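Local coordinates for protein Non-reducing end beta-L-arabinofuranosidase (PDB 5MQO) that is a GH127-family glycoside hydrolase of a gut Bacteroides, probably an aceric acidase acting on plant pectin, at residues 328-333 and 365-370; 334-339 and 378-383. All coordinates share one frame; numbering follows the deposited sequence.

Contact 1 of 2, residues 328-333 and 365-370; sequences NDIVTR and QSYGRP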
ATOM      1  N   ASN A 328       5.005 -13.243   8.298  1.00 48.31           N
ATOM      2  CA  ASN A 328       5.490 -13.156   9.647  1.00 50.48           C
ATOM      3  C   ASN A 328       6.886 -12.541   9.755  1.00 47.64           C
ATOM      4  O   ASN A 328       7.110 -11.695  10.593  1.00 48.05           O
ATOM      5  CB  ASN A 328       5.497 -14.563  10.263  1.00 54.46           C
ATOM      6  CG  ASN A 328       5.618 -14.536  11.762  1.00 57.86           C
ATOM      7  OD1 ASN A 328       6.734 -14.561  12.318  1.00 54.20           O
ATOM      8  ND2 ASN A 328       4.457 -14.461  12.440  1.00 60.87           N
ATOM      9  N   ASP A 329       7.807 -12.980   8.904  1.00 48.70           N
ATOM     10  CA  ASP A 329       9.200 -12.474   8.855  1.00 47.55           C
ATOM     11  C   ASP A 329       9.257 -10.965   8.571  1.00 48.06           C
ATOM     12  O   ASP A 329       9.870 -10.192   9.303  1.00 50.26           O
ATOM     13  CB  ASP A 329       9.995 -13.200   7.763  1.00 46.97           C
ATOM     14  CG  ASP A 329      11.464 -12.805   7.761  1.00 48.34           C
ATOM     15  OD1 ASP A 329      11.983 -12.471   8.850  1.00 48.20           O
ATOM     16  OD2 ASP A 329      12.104 -12.825   6.682  1.00 47.85           O
ATOM     17  N   ILE A 330       8.578 -10.562   7.518  1.00 45.57           N
ATOM     18  CA  ILE A 330       8.437  -9.179   7.189  1.00 46.77           C
ATOM     19  C   ILE A 330       7.917  -8.346   8.370  1.00 50.43           C
ATOM     20  O   ILE A 330       8.511  -7.339   8.755  1.00 54.29           O
ATOM     21  CB  ILE A 330       7.476  -9.010   5.980  1.00 46.13           C
ATOM     22  CG1 ILE A 330       8.120  -9.533   4.680  1.00 46.35           C
ATOM     23  CG2 ILE A 330       7.097  -7.552   5.795  1.00 46.03           C
ATOM     24  CD1 ILE A 330       7.133  -9.922   3.604  1.00 46.89           C
ATOM     25  N   VAL A 331       6.799  -8.756   8.936  1.00 51.79           N
ATOM     26  CA  VAL A 331       6.021  -7.875   9.786  1.00 51.73           C
ATOM     27  C   VAL A 331       6.586  -7.821  11.187  1.00 51.01           C
ATOM     28  O   VAL A 331       6.529  -6.783  11.843  1.00 51.96           O
ATOM     29  CB  VAL A 331       4.532  -8.312   9.777  1.00 54.98           C
ATOM     30  CG1 VAL A 331       3.772  -7.875  11.023  1.00 57.47           C
ATOM     31  CG2 VAL A 331       3.867  -7.774   8.519  1.00 54.16           C
ATOM     32  N   THR A 332       7.118  -8.925  11.672  1.00 49.01           N
ATOM     33  CA  THR A 332       7.671  -8.916  13.020  1.00 47.51           C
ATOM     34  C   THR A 332       9.204  -8.615  13.031  1.00 50.18           C
ATOM     35  O   THR A 332       9.810  -8.399  14.112  1.00 51.09           O
ATOM     36  CB  THR A 332       7.330 -10.243  13.712  1.00 44.77           C
ATOM     37  OG1 THR A 332       8.063 -11.299  13.104  1.00 41.61           O
ATOM     38  CG2 THR A 332       5.812 -10.525  13.613  1.00 44.58           C
ATOM     39  N   ARG A 333       9.846  -8.616  11.859  1.00 50.08           N
ATOM     40  CA  ARG A 333      11.307  -8.551  11.837  1.00 51.77           C
ATOM     41  C   ARG A 333      11.946  -7.638  10.826  1.00 49.46           C
ATOM     42  O   ARG A 333      13.096  -7.273  11.034  1.00 50.22           O
ATOM     43  CB  ARG A 333      11.929  -9.954  11.723  1.00 54.86           C
ATOM     44  CG  ARG A 333      11.290 -10.999  12.636  1.00 58.44           C
ATOM     45  CD  ARG A 333      12.209 -12.181  12.898  1.00 62.03           C
ATOM     46  NE  ARG A 333      12.676 -12.740  11.646  1.00 66.45           N
ATOM     47  CZ  ARG A 333      13.650 -13.638  11.523  1.00 71.97           C
ATOM     48  NH1 ARG A 333      14.266 -14.124  12.599  1.00 74.80           N
ATOM     49  NH2 ARG A 333      14.010 -14.058  10.301  1.00 70.63           N
ATOM     50  N   GLN A 365      18.135  -2.437  -3.023  1.00 56.67           N
ATOM     51  CA  GLN A 365      16.764  -1.962  -2.829  1.00 56.16           C
ATOM     52  C   GLN A 365      16.016  -3.097  -2.159  1.00 52.42           C
ATOM     53  O   GLN A 365      14.959  -3.568  -2.615  1.00 49.68           O
ATOM     54  CB  GLN A 365      16.158  -1.536  -4.168  1.00 61.35           C
ATOM     55  CG  GLN A 365      17.175  -0.867  -5.096  1.00 65.34           C
ATOM     56  CD  GLN A 365      16.569   0.055  -6.132  1.00 66.95           C
ATOM     57  OE1 GLN A 365      15.417  -0.087  -6.516  1.00 67.95           O
ATOM     58  NE2 GLN A 365      17.352   1.021  -6.575  1.00 71.26           N
ATOM     59  N   SER A 366      16.616  -3.512  -1.047  1.00 49.97           N
ATOM     60  CA  SER A 366      16.450  -4.847  -0.519  1.00 47.83           C
ATOM     61  C   SER A 366      16.183  -4.962   0.982  1.00 47.51           C
ATOM     62  O   SER A 366      16.592  -4.112   1.797  1.00 46.26           O
ATOM     63  CB  SER A 366      17.702  -5.667  -0.848  1.00 47.05           C
ATOM     64  OG  SER A 366      17.679  -6.933  -0.226  1.00 46.19           O
ATOM     65  N   TYR A 367      15.524  -6.072   1.324  1.00 45.89           N
ATOM     66  CA  TYR A 367      15.363  -6.498   2.694  1.00 45.15           C
ATOM     67  C   TYR A 367      16.748  -6.729   3.263  1.00 44.54           C
ATOM     68  O   TYR A 367      17.636  -7.069   2.535  1.00 44.20           O
ATOM     69  CB  TYR A 367      14.527  -7.790   2.751  1.00 45.09           C
ATOM     70  CG  TYR A 367      13.032  -7.592   2.596  1.00 45.18           C
ATOM     71  CD1 TYR A 367      12.305  -6.902   3.570  1.00 45.95           C
ATOM     72  CD2 TYR A 367      12.323  -8.105   1.489  1.00 45.49           C
ATOM     73  CE1 TYR A 367      10.925  -6.705   3.457  1.00 45.59           C
ATOM     74  CE2 TYR A 367      10.942  -7.920   1.378  1.00 46.02           C
ATOM     75  CZ  TYR A 367      10.248  -7.214   2.373  1.00 45.57           C
ATOM     76  OH  TYR A 367       8.888  -6.999   2.315  1.00 45.44           O
ATOM     77  N   GLY A 368      16.918  -6.525   4.565  1.00 48.48           N
ATOM     78  CA  GLY A 368      18.205  -6.718   5.288  1.00 47.95           C
ATOM     79  C   GLY A 368      18.082  -7.853   6.271  1.00 49.17           C
ATOM     80  O   GLY A 368      17.164  -8.689   6.121  1.00 50.99           O
ATOM     81  N   ARG A 369      19.005  -7.902   7.244  1.00 47.85           N
ATOM     82  CA  ARG A 369      18.967  -8.852   8.367  1.00 47.46           C
ATOM     83  C   ARG A 369      17.730  -8.602   9.207  1.00 46.81           C
ATOM     84  O   ARG A 369      17.219  -7.484   9.215  1.00 46.27           O
ATOM     85  CB  ARG A 369      20.156  -8.660   9.317  1.00 50.04           C
ATOM     86  CG  ARG A 369      21.543  -9.079   8.791  1.00 54.23           C
ATOM     87  CD  ARG A 369      22.628  -9.021   9.893  1.00 55.42           C
ATOM     88  NE  ARG A 369      22.380  -7.916  10.833  1.00 54.20           N
ATOM     89  CZ  ARG A 369      22.782  -6.666  10.653  1.00 54.45           C
ATOM     90  NH1 ARG A 369      23.506  -6.321   9.602  1.00 56.22           N
ATOM     91  NH2 ARG A 369      22.476  -5.745  11.542  1.00 54.97           N
ATOM     92  N   PRO A 370      17.244  -9.623   9.929  1.00 46.54           N
ATOM     93  CA  PRO A 370      16.183  -9.381  10.889  1.00 47.59           C
ATOM     94  C   PRO A 370      16.530  -8.218  11.847  1.00 49.15           C
ATOM     95  O   PRO A 370      17.700  -8.051  12.239  1.00 51.48           O
ATOM     96  CB  PRO A 370      16.090 -10.708  11.671  1.00 48.82           C
ATOM     97  CG  PRO A 370      16.810 -11.737  10.866  1.00 47.71           C
ATOM     98  CD  PRO A 370      17.496 -11.059   9.728  1.00 47.01           C
TER
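OD1 of D329 is gripped twice by R333, the arginine whose guanidinium also lies against P370 of the facing loop. NE of R333 stands 2.9 Å from OD1 of D329, with an N-H...O angle of 152°, and meets that oxygen nearly along its C-O bond. NH2 of R333 reaches the same OD1 at 3.0 Å from above the carboxylate plane, while OD1 and CG of D329 stay in the guanidinium plane. This is an i to i+4 helix salt bridge, and the bend of the arginine chain at chi3 (-53°) folds its end back to the aspartate. The other oxygen, OD2, bridges to K334 and accepts from the backbone N of A293, so both branches of this buried acid have partners.

With its edge taken by D329, the guanidinium offers a flat face to the proline. CG of P370 lies over that face, toward its rim, 3.7 Å from NH2 of R333. Proline suits the place because its ring is compact and apolar. A backbone hydrogen bond between R333 and Y371 ties the loop to the last residues of this helical segment.

Deeper in, I330 crosses the end of Y367 at an angle. CG1 of I330 is 3.6 Å from OH of Y367 and 3.9 Å from its CZ. That hydroxyl is hydrogen-bonded to OD1 of N301 on helix 297-314, so a phenol suits a site that needs both a broad apolar ring and a polar tip.

These contacts join helix 317-333 to the loop after strand 361-364 in the GH127 catalytic domain, with no direct hydrogen bond between the segments. R292 also lies near, and the shared carboxylate of D329 probably balances the two positive charges; gripped side-on, the guanidinium is likely to keep its flat face toward P370.

Contact 2 of 2, residues 334-339 and 378-383; sequences KMYVTG and AHNETC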
ATOM      1  N   LYS A 334      11.254  -7.276   9.747  1.00 46.85           N
ATOM      2  CA  LYS A 334      11.894  -6.578   8.633  1.00 46.38           C
ATOM      3  C   LYS A 334      11.076  -5.446   8.001  1.00 47.42           C
ATOM      4  O   LYS A 334      11.275  -5.123   6.828  1.00 49.55           O
ATOM      5  CB  LYS A 334      12.237  -7.603   7.561  1.00 44.97           C
ATOM      6  CG  LYS A 334      13.253  -8.616   8.004  1.00 45.54           C
ATOM      7  CD  LYS A 334      13.658  -9.494   6.842  1.00 45.63           C
ATOM      8  CE  LYS A 334      14.424 -10.719   7.322  1.00 45.93           C
ATOM      9  NZ  LYS A 334      14.707 -11.586   6.147  1.00 47.06           N
ATOM     10  N   MET A 335      10.164  -4.839   8.753  1.00 47.64           N
ATOM     11  CA  MET A 335       9.270  -3.827   8.193  1.00 45.91           C
ATOM     12  C   MET A 335       9.395  -2.594   9.021  1.00 44.91           C
ATOM     13  O   MET A 335       9.368  -2.664  10.254  1.00 45.78           O
ATOM     14  CB  MET A 335       7.839  -4.302   8.253  1.00 46.60           C
ATOM     15  CG  MET A 335       6.819  -3.301   7.759  1.00 46.41           C
ATOM     16  SD  MET A 335       5.174  -4.014   7.772  1.00 49.08           S
ATOM     17  CE  MET A 335       4.758  -3.674   9.477  1.00 47.36           C
ATOM     18  N   TYR A 336       9.497  -1.456   8.355  1.00 43.66           N
ATOM     19  CA  TYR A 336       9.467  -0.192   9.077  1.00 45.51           C
ATOM     20  C   TYR A 336       8.059   0.075   9.663  1.00 46.39           C
ATOM     21  O   TYR A 336       7.054  -0.431   9.156  1.00 48.41           O
ATOM     22  CB  TYR A 336       9.939   0.933   8.185  1.00 43.56           C
ATOM     23  CG  TYR A 336      11.383   0.827   7.886  1.00 44.09           C
ATOM     24  CD1 TYR A 336      11.854   0.098   6.797  1.00 45.82           C
ATOM     25  CD2 TYR A 336      12.304   1.471   8.682  1.00 45.55           C
ATOM     26  CE1 TYR A 336      13.226   0.024   6.511  1.00 46.25           C
ATOM     27  CE2 TYR A 336      13.666   1.400   8.430  1.00 46.00           C
ATOM     28  CZ  TYR A 336      14.136   0.685   7.342  1.00 46.69           C
ATOM     29  OH  TYR A 336      15.503   0.632   7.108  1.00 47.65           O
ATOM     30  N   VAL A 337       7.998   0.878  10.719  1.00 46.64           N
ATOM     31  CA  VAL A 337       6.731   1.225  11.399  1.00 46.24           C
ATOM     32  C   VAL A 337       5.663   1.889  10.510  1.00 46.07           C
ATOM     33  O   VAL A 337       4.494   1.854  10.838  1.00 47.92           O
ATOM     34  CB  VAL A 337       7.029   2.098  12.638  1.00 48.19           C
ATOM     35  CG1 VAL A 337       7.511   3.479  12.199  1.00 49.82           C
ATOM     36  CG2 VAL A 337       5.823   2.207  13.570  1.00 48.29           C
ATOM     37  N   THR A 338       6.079   2.465   9.387  1.00 47.03           N
ATOM     38  CA  THR A 338       5.209   2.993   8.340  1.00 46.02           C
ATOM     39  C   THR A 338       4.727   1.966   7.305  1.00 45.49           C
ATOM     40  O   THR A 338       4.033   2.323   6.343  1.00 43.29           O
ATOM     41  CB  THR A 338       5.976   4.074   7.547  1.00 47.43           C
ATOM     42  OG1 THR A 338       7.148   3.512   6.941  1.00 47.07           O
ATOM     43  CG2 THR A 338       6.406   5.205   8.456  1.00 48.94           C
ATOM     44  N   GLY A 339       5.105   0.701   7.478  1.00 47.12           N
ATOM     45  CA  GLY A 339       4.758  -0.378   6.517  1.00 47.72           C
ATOM     46  C   GLY A 339       5.754  -0.549   5.374  1.00 46.50           C
ATOM     47  O   GLY A 339       5.640  -1.474   4.580  1.00 43.59           O
ATOM     48  N   ALA A 378      17.238   4.078   5.115  1.00 46.90           N
ATOM     49  CA  ALA A 378      16.093   3.241   4.689  1.00 48.31           C
ATOM     50  C   ALA A 378      15.776   3.553   3.245  1.00 50.40           C
ATOM     51  O   ALA A 378      15.642   4.722   2.884  1.00 52.21           O
ATOM     52  CB  ALA A 378      14.871   3.507   5.536  1.00 48.10           C
ATOM     53  N   HIS A 379      15.716   2.520   2.415  1.00 52.73           N
ATOM     54  CA  HIS A 379      15.448   2.688   0.979  1.00 53.69           C
ATOM     55  C   HIS A 379      13.950   2.906   0.808  1.00 51.55           C
ATOM     56  O   HIS A 379      13.546   3.996   0.443  1.00 50.09           O
ATOM     57  CB  HIS A 379      15.958   1.487   0.177  1.00 55.93           C
ATOM     58  CG  HIS A 379      15.880   1.668  -1.301  1.00 58.67           C
ATOM     59  ND1 HIS A 379      16.886   2.257  -2.029  1.00 63.28           N
ATOM     60  CD2 HIS A 379      14.924   1.323  -2.192  1.00 60.13           C
ATOM     61  CE1 HIS A 379      16.548   2.277  -3.310  1.00 64.49           C
ATOM     62  NE2 HIS A 379      15.360   1.714  -3.433  1.00 62.23           N
ATOM     63  N   ASN A 380      13.140   1.898   1.127  1.00 50.23           N
ATOM     64  CA  ASN A 380      11.673   2.020   1.117  1.00 50.83           C
ATOM     65  C   ASN A 380      11.093   2.656  -0.148  1.00 51.64           C
ATOM     66  O   ASN A 380      10.284   3.587  -0.130  1.00 51.45           O
ATOM     67  CB  ASN A 380      11.248   2.779   2.340  1.00 52.16           C
ATOM     68  CG  ASN A 380      11.593   2.049   3.607  1.00 54.55           C
ATOM     69  OD1 ASN A 380      11.766   0.819   3.612  1.00 56.63           O
ATOM     70  ND2 ASN A 380      11.678   2.798   4.706  1.00 55.71           N
ATOM     71  N   GLU A 381      11.559   2.126  -1.260  1.00 52.92           N
ATOM     72  CA  GLU A 381      11.018   2.398  -2.572  1.00 51.52           C
ATOM     73  C   GLU A 381       9.478   2.311  -2.538  1.00 50.02           C
ATOM     74  O   GLU A 381       8.922   1.323  -2.057  1.00 47.82           O
ATOM     75  CB  GLU A 381      11.635   1.372  -3.518  1.00 51.99           C
ATOM     76  CG  GLU A 381      10.978   1.246  -4.854  1.00 54.66           C
ATOM     77  CD  GLU A 381      11.888   0.610  -5.862  1.00 55.86           C
ATOM     78  OE1 GLU A 381      12.724  -0.274  -5.473  1.00 54.15           O
ATOM     79  OE2 GLU A 381      11.729   1.021  -7.037  1.00 58.12           O
ATOM     80  N   THR A 382       8.794   3.344  -3.031  1.00 49.23           N
ATOM     81  CA  THR A 382       7.339   3.444  -2.861  1.00 50.63           C
ATOM     82  C   THR A 382       6.573   2.203  -3.347  1.00 53.10           C
ATOM     83  O   THR A 382       5.588   1.806  -2.731  1.00 51.62           O
ATOM     84  CB  THR A 382       6.769   4.710  -3.528  1.00 48.96           C
ATOM     85  OG1 THR A 382       7.513   5.856  -3.082  1.00 49.14           O
ATOM     86  CG2 THR A 382       5.291   4.894  -3.193  1.00 46.77           C
ATOM     87  N   CYS A 383       7.062   1.597  -4.425  1.00 56.91           N
ATOM     88  CA  CYS A 383       6.427   0.444  -5.042  1.00 60.80           C
ATOM     89  C   CYS A 383       6.572  -0.803  -4.188  1.00 57.46           C
ATOM     90  O   CYS A 383       5.746  -1.696  -4.280  1.00 58.95           O
ATOM     91  CB  CYS A 383       7.004   0.182  -6.446  1.00 68.27           C
ATOM     92  SG  CYS A 383       6.570   1.420  -7.708  1.00 80.40           S
TER
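Y336 and N380 bring the two backbones nearest, yet their CA atoms remain 8.6 Å apart, so side chains must span the gap. Y336 begins a type I turn closed by G339 N bonding to Y336 O at 2.8 Å; G339, the last residue of the turn, has a positive phi (88°) at which a side chain would press on the carbonyl O of T338. In the second segment, N380 adopts a left-handed conformation, which asparagine tolerates well, just before E381 at the N-cap position of helix 382-399.

CG of Y336 lies anti to its carbonyl carbon (chi1 -69°), a turn that carries the ring across to N380 and A378. The N380 amide stands almost upright on the Y336 ring, their planes 81° apart. Its ND2 lies above one face near the rim, 3.4 Å from CD1 of Y336, and OD1 of N380 hangs past the rim, 3.3 Å from CE1 of Y336. At the far end, CB of A378 meets CZ of Y336 at 3.4 Å; a methyl is small enough to fit beside the phenol. The Y336 hydroxyl is hydrogen-bonded to O of P374. A leucine in place of Y336 would probably leave that carbonyl without its mate and ND2 of N380 without the ring face it lies over.

Around this buried core, T338 O accepts a hydrogen bond from S415 of helix 402-416, and C383 of helix 382-399 forms a disulfide with C458 of helix 458-466.

How the contacts relate
Helix 317-333 delivers 328-333, and 334-339 follows at once as the chain leaves the helix. The chain then passes through strands 347-349 and 361-364 before returning as 365-370 and, slightly later, 378-383 at the start of helix 382-399. Contact 1 closes a loop of 31 intervening residues and contact 2 one of 38; because their segments alternate, the two closures cross. Their centres lie about 10 Å apart, and the D329-K334 salt bridge and the packing of Q365 on H379 join the contacts into one patch. Together they fasten both ends of this excursion between successive helices of the catalytic domain, probably an (alpha/alpha)6 barrel as in its family.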